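Side-chain contacts in hypothetical protein SA0798 (Staphylococcus aureus subsp. aureus N315, PDB 1XG8), which is of unknown function but belongs to the thioredoxin clan and carries a CxxC motif, so a role in thiol-disulfide chemistry is possible though unproven: residues Ile83-Glu88 and Thr101-Gln106; Ala20-Ala25 and Glu77-Leu82. All coordinates share one frame; numbering follows the deposited sequence.

Contact 1: Ile83-Glu88 and Thr101-Gln106; sequences ITMNDE and TRFIDQ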
# COMPACT_ATOMS: atom_id res chain seq x y z
N ILE A 83 2.53 -1.33 -0.84
CA ILE A 83 1.27 -1.00 -0.22
C ILE A 83 1.12 -1.72 1.10
O ILE A 83 1.41 -2.92 1.19
CB ILE A 83 0.06 -1.42 -1.11
CG1 ILE A 83 0.15 -0.73 -2.48
CG2 ILE A 83 -1.24 -1.05 -0.42
CD1 ILE A 83 -1.11 -0.83 -3.31
N THR A 84 0.71 -1.00 2.14
CA THR A 84 0.47 -1.62 3.44
C THR A 84 -0.84 -1.06 3.97
O THR A 84 -1.18 0.09 3.70
CB THR A 84 1.58 -1.34 4.50
OG1 THR A 84 1.63 0.05 4.78
CG2 THR A 84 2.93 -1.84 4.02
N MET A 85 -1.59 -1.89 4.69
CA MET A 85 -2.85 -1.45 5.29
C MET A 85 -2.81 -1.82 6.76
O MET A 85 -2.74 -2.99 7.12
CB MET A 85 -4.05 -2.13 4.63
CG MET A 85 -5.38 -1.70 5.26
SD MET A 85 -6.84 -2.35 4.43
CE MET A 85 -6.81 -4.04 4.95
N ASN A 86 -2.82 -0.79 7.60
CA ASN A 86 -2.75 -0.98 9.04
C ASN A 86 -1.41 -1.62 9.38
O ASN A 86 -1.31 -2.48 10.26
CB ASN A 86 -3.92 -1.84 9.51
CG ASN A 86 -5.26 -1.10 9.43
OD1 ASN A 86 -6.31 -1.71 9.26
ND2 ASN A 86 -5.21 0.22 9.56
N ASP A 87 -0.37 -1.18 8.67
CA ASP A 87 1.00 -1.66 8.85
C ASP A 87 1.27 -3.10 8.43
O ASP A 87 2.32 -3.64 8.74
CB ASP A 87 1.44 -1.50 10.31
CG ASP A 87 1.76 -0.07 10.65
OD1 ASP A 87 2.65 0.51 9.99
OD2 ASP A 87 1.13 0.48 11.58
N GLU A 88 0.32 -3.71 7.74
CA GLU A 88 0.50 -5.08 7.28
C GLU A 88 0.87 -5.07 5.80
O GLU A 88 0.32 -4.29 5.03
CB GLU A 88 -0.79 -5.88 7.48
CG GLU A 88 -1.33 -5.85 8.90
CD GLU A 88 -2.65 -6.58 9.04
OE1 GLU A 88 -3.62 -6.22 8.33
OE2 GLU A 88 -2.72 -7.53 9.85
N THR A 101 -7.92 -6.46 -3.34
CA THR A 101 -9.27 -6.88 -2.96
C THR A 101 -9.31 -8.15 -2.12
O THR A 101 -10.03 -8.22 -1.12
CB THR A 101 -10.19 -7.04 -4.20
OG1 THR A 101 -9.62 -7.99 -5.12
CG2 THR A 101 -10.37 -5.70 -4.89
N ARG A 102 -8.54 -9.15 -2.51
CA ARG A 102 -8.54 -10.39 -1.75
C ARG A 102 -8.02 -10.19 -0.34
O ARG A 102 -8.42 -10.90 0.58
CB ARG A 102 -7.75 -11.47 -2.48
CG ARG A 102 -8.45 -11.96 -3.74
CD ARG A 102 -7.66 -13.03 -4.46
NE ARG A 102 -8.37 -13.47 -5.66
CZ ARG A 102 -7.94 -14.42 -6.49
NH1 ARG A 102 -6.79 -15.05 -6.25
NH2 ARG A 102 -8.65 -14.75 -7.56
N PHE A 103 -7.12 -9.23 -0.15
CA PHE A 103 -6.58 -8.95 1.17
C PHE A 103 -7.68 -8.39 2.07
O PHE A 103 -7.83 -8.79 3.22
CB PHE A 103 -5.43 -7.95 1.08
CG PHE A 103 -4.77 -7.65 2.41
CD1 PHE A 103 -3.76 -8.47 2.90
CD2 PHE A 103 -5.18 -6.55 3.17
CE1 PHE A 103 -3.16 -8.20 4.14
CE2 PHE A 103 -4.59 -6.28 4.42
CZ PHE A 103 -3.57 -7.11 4.90
N ILE A 104 -8.47 -7.46 1.53
CA ILE A 104 -9.56 -6.86 2.29
C ILE A 104 -10.72 -7.85 2.44
O ILE A 104 -11.23 -8.06 3.55
CB ILE A 104 -10.07 -5.58 1.61
CG1 ILE A 104 -8.98 -4.50 1.67
CG2 ILE A 104 -11.34 -5.07 2.29
CD1 ILE A 104 -9.35 -3.25 0.92
N ASP A 105 -11.13 -8.46 1.33
CA ASP A 105 -12.22 -9.43 1.34
C ASP A 105 -11.98 -10.51 2.38
O ASP A 105 -12.90 -10.90 3.11
CB ASP A 105 -12.38 -10.09 -0.02
CG ASP A 105 -12.93 -9.14 -1.06
OD1 ASP A 105 -13.33 -8.01 -0.68
OD2 ASP A 105 -12.97 -9.53 -2.24
N GLN A 106 -10.75 -11.00 2.43
CA GLN A 106 -10.38 -12.03 3.38
C GLN A 106 -10.70 -11.57 4.79
O GLN A 106 -11.18 -12.36 5.61
CB GLN A 106 -8.89 -12.36 3.24
CG GLN A 106 -8.41 -13.49 4.13
CD GLN A 106 -8.46 -13.13 5.60
OE1 GLN A 106 -8.06 -12.03 6.00
NE2 GLN A 106 -8.93 -14.07 6.43

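Contact 2: Ala20-Ala25 and Glu77-Leu82; sequences ASCVNA and ELFYPL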
# COMPACT_ATOMS: atom_id res chain seq x y z
N ALA A 20 14.04 -0.02 -10.18
CA ALA A 20 14.79 -0.79 -11.16
C ALA A 20 14.24 -2.18 -11.45
O ALA A 20 14.21 -2.60 -12.60
CB ALA A 20 16.23 -0.91 -10.70
N SER A 21 13.81 -2.88 -10.40
CA SER A 21 13.28 -4.24 -10.54
C SER A 21 11.91 -4.37 -11.21
O SER A 21 11.48 -5.48 -11.52
CB SER A 21 13.24 -4.92 -9.17
OG SER A 21 14.55 -5.11 -8.68
N CYS A 22 11.23 -3.26 -11.42
CA CYS A 22 9.94 -3.29 -12.08
C CYS A 22 9.78 -2.01 -12.86
O CYS A 22 8.94 -1.16 -12.58
CB CYS A 22 8.80 -3.46 -11.07
SG CYS A 22 9.10 -2.76 -9.46
N VAL A 23 10.65 -1.90 -13.86
CA VAL A 23 10.73 -0.77 -14.77
C VAL A 23 9.44 -0.43 -15.49
O VAL A 23 9.08 0.74 -15.60
CB VAL A 23 11.82 -1.04 -15.83
CG1 VAL A 23 11.79 0.02 -16.91
CG2 VAL A 23 13.19 -1.09 -15.17
N ASN A 24 8.75 -1.44 -16.00
CA ASN A 24 7.52 -1.21 -16.75
C ASN A 24 6.26 -0.99 -15.92
O ASN A 24 5.27 -0.45 -16.43
CB ASN A 24 7.29 -2.36 -17.73
CG ASN A 24 8.40 -2.50 -18.74
OD1 ASN A 24 8.78 -1.53 -19.39
ND2 ASN A 24 8.93 -3.72 -18.89
N ALA A 25 6.29 -1.39 -14.65
CA ALA A 25 5.13 -1.27 -13.78
C ALA A 25 4.71 0.16 -13.45
O ALA A 25 5.49 1.11 -13.60
CB ALA A 25 5.38 -2.03 -12.49
N GLU A 77 14.98 -6.01 -0.73
CA GLU A 77 14.16 -7.17 -0.41
C GLU A 77 12.78 -6.97 -1.03
O GLU A 77 12.29 -7.82 -1.77
CB GLU A 77 14.04 -7.36 1.09
CG GLU A 77 13.70 -8.78 1.47
CD GLU A 77 12.98 -8.88 2.80
OE1 GLU A 77 13.48 -8.32 3.80
OE2 GLU A 77 11.91 -9.53 2.83
N LEU A 78 12.16 -5.83 -0.72
CA LEU A 78 10.86 -5.51 -1.27
C LEU A 78 11.04 -4.43 -2.33
O LEU A 78 12.03 -3.70 -2.31
CB LEU A 78 9.91 -4.99 -0.18
CG LEU A 78 9.54 -5.91 0.98
CD1 LEU A 78 8.43 -5.25 1.77
CD2 LEU A 78 9.08 -7.27 0.47
N PHE A 79 10.08 -4.34 -3.24
CA PHE A 79 10.11 -3.34 -4.30
C PHE A 79 9.10 -2.26 -3.94
O PHE A 79 8.40 -2.35 -2.93
CB PHE A 79 9.69 -3.94 -5.65
CG PHE A 79 10.50 -5.14 -6.07
CD1 PHE A 79 10.04 -5.97 -7.09
CD2 PHE A 79 11.71 -5.44 -5.46
CE1 PHE A 79 10.78 -7.09 -7.49
CE2 PHE A 79 12.45 -6.56 -5.85
CZ PHE A 79 11.98 -7.38 -6.87
N TYR A 80 9.03 -1.23 -4.77
CA TYR A 80 8.06 -0.17 -4.56
C TYR A 80 7.51 0.18 -5.94
O TYR A 80 8.17 -0.01 -6.96
CB TYR A 80 8.71 1.04 -3.87
CG TYR A 80 9.72 1.76 -4.72
CD1 TYR A 80 9.31 2.69 -5.68
CD2 TYR A 80 11.08 1.50 -4.58
CE1 TYR A 80 10.24 3.35 -6.47
CE2 TYR A 80 12.01 2.15 -5.37
CZ TYR A 80 11.58 3.07 -6.32
OH TYR A 80 12.51 3.70 -7.10
N PRO A 81 6.27 0.70 -6.00
CA PRO A 81 5.39 0.96 -4.85
C PRO A 81 5.16 -0.21 -3.91
O PRO A 81 5.06 -1.35 -4.33
CB PRO A 81 4.09 1.42 -5.51
CG PRO A 81 4.10 0.67 -6.82
CD PRO A 81 5.53 0.87 -7.26
N LEU A 82 5.09 0.09 -2.61
CA LEU A 82 4.80 -0.91 -1.60
C LEU A 82 3.51 -0.44 -0.93
O LEU A 82 3.40 0.72 -0.54
CB LEU A 82 5.92 -1.01 -0.56
CG LEU A 82 5.63 -1.88 0.68
CD1 LEU A 82 5.60 -3.35 0.31
CD2 LEU A 82 6.71 -1.64 1.72

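Contact 1: Ile83-Glu88 and Thr101-Gln106
Met85, at the end of strand 82-85, reaches across to Phe103 and Ile104 on helix 97-110. Its CB lies 4.2 Å from Phe103 CE2, at the margin of van der Waals contact. With CG anti to the backbone N (chi1 179°), the chain runs straight toward the helix as far as SD, which comes within 4.1 Å of Ile104 CG1. A bend at chi3 (75°) then brings CE to the edge of the Phe103 ring, in its plane, while Met85 CE also stays 4.0 Å from Ile104 CG1; the modelled CE-ring spacing is too short to be trusted in detail. Further along the same edge, Glu88 OE1 approaches Phe103 CZ at 3.5 Å, its carboxylate turned 81° from the ring plane. The same oxygen makes a salt bridge with Lys107, one helical turn beyond Phe103. Met85 and Glu88 project to the same side because they close a type I' hairpin turn, paired by Met85 N to Glu88 O (3.1 Å) and Glu88 N to Met85 O (3.2 Å). The contact thus joins this hairpin to helix 97-110, beside helix 28-42, whose Leu39 touches Ile104; Thr84 points away from helix 97-110 and meets Phe69 of helix 64-74.

Contact 2: Ala20-Ala25 and Glu77-Leu82
Ser21 sits on the face of the Phe79 ring: its CB is 3.6 Å from the ring centroid, and the line between them is only 12° off the ring normal, the geometry of a CH-pi contact. Ser21 OG is turned toward one margin of the ring, 3.8 Å from Phe79 CE2. Cys22 comes in differently. Its SG is 5.1 Å from the Phe79 ring centroid and 55° off the normal, an oblique sulfur-aromatic approach, and it packs more directly on the stem of the side chain, 4.0 Å from Phe79 CB. A chi1 of 31° wedges this sulfur between its own backbone N and carbonyl carbon; it also lies 3.8 Å from Tyr80 O, the carbonyl oxygen of the cis peptide bond to Pro81. Asp92 OD2 accepts a hydrogen bond from Phe79 N, holding the backbone there, and Tyr80 OH is hydrogen-bonded to Val17 O, which holds the hydroxyl end of Tyr80. No hydrogen bond crosses between 20-25 and 77-82, so dispersion and weak aromatic contacts carry the interface. Cys22 closes a CxxC motif with Cys19, and a CxxC facing a cis-proline loop is the hallmark of thioredoxin-like active sites, consistent with a thiol-disulfide site here.

The centres of contact 1 and contact 2 lie about 19 Å apart, on opposite sides of the centre of this single-domain chain. Their segments adjoin at Leu82 and Ile83: the loop of contact 2 runs directly into strand 82-85, which leads to the hairpin of contact 1. Contact 2 spans 51 intervening residues, bringing the loop before helix 28-42 to the loop after helix 64-74, whereas contact 1 is local, with 12 residues between its segments. In series along the chain, they mark the two ends of one inner strand of the mixed sheet. The possible thiol site suggested by the CxxC motif would therefore lie at one end, while the C-terminal helix packs at the other.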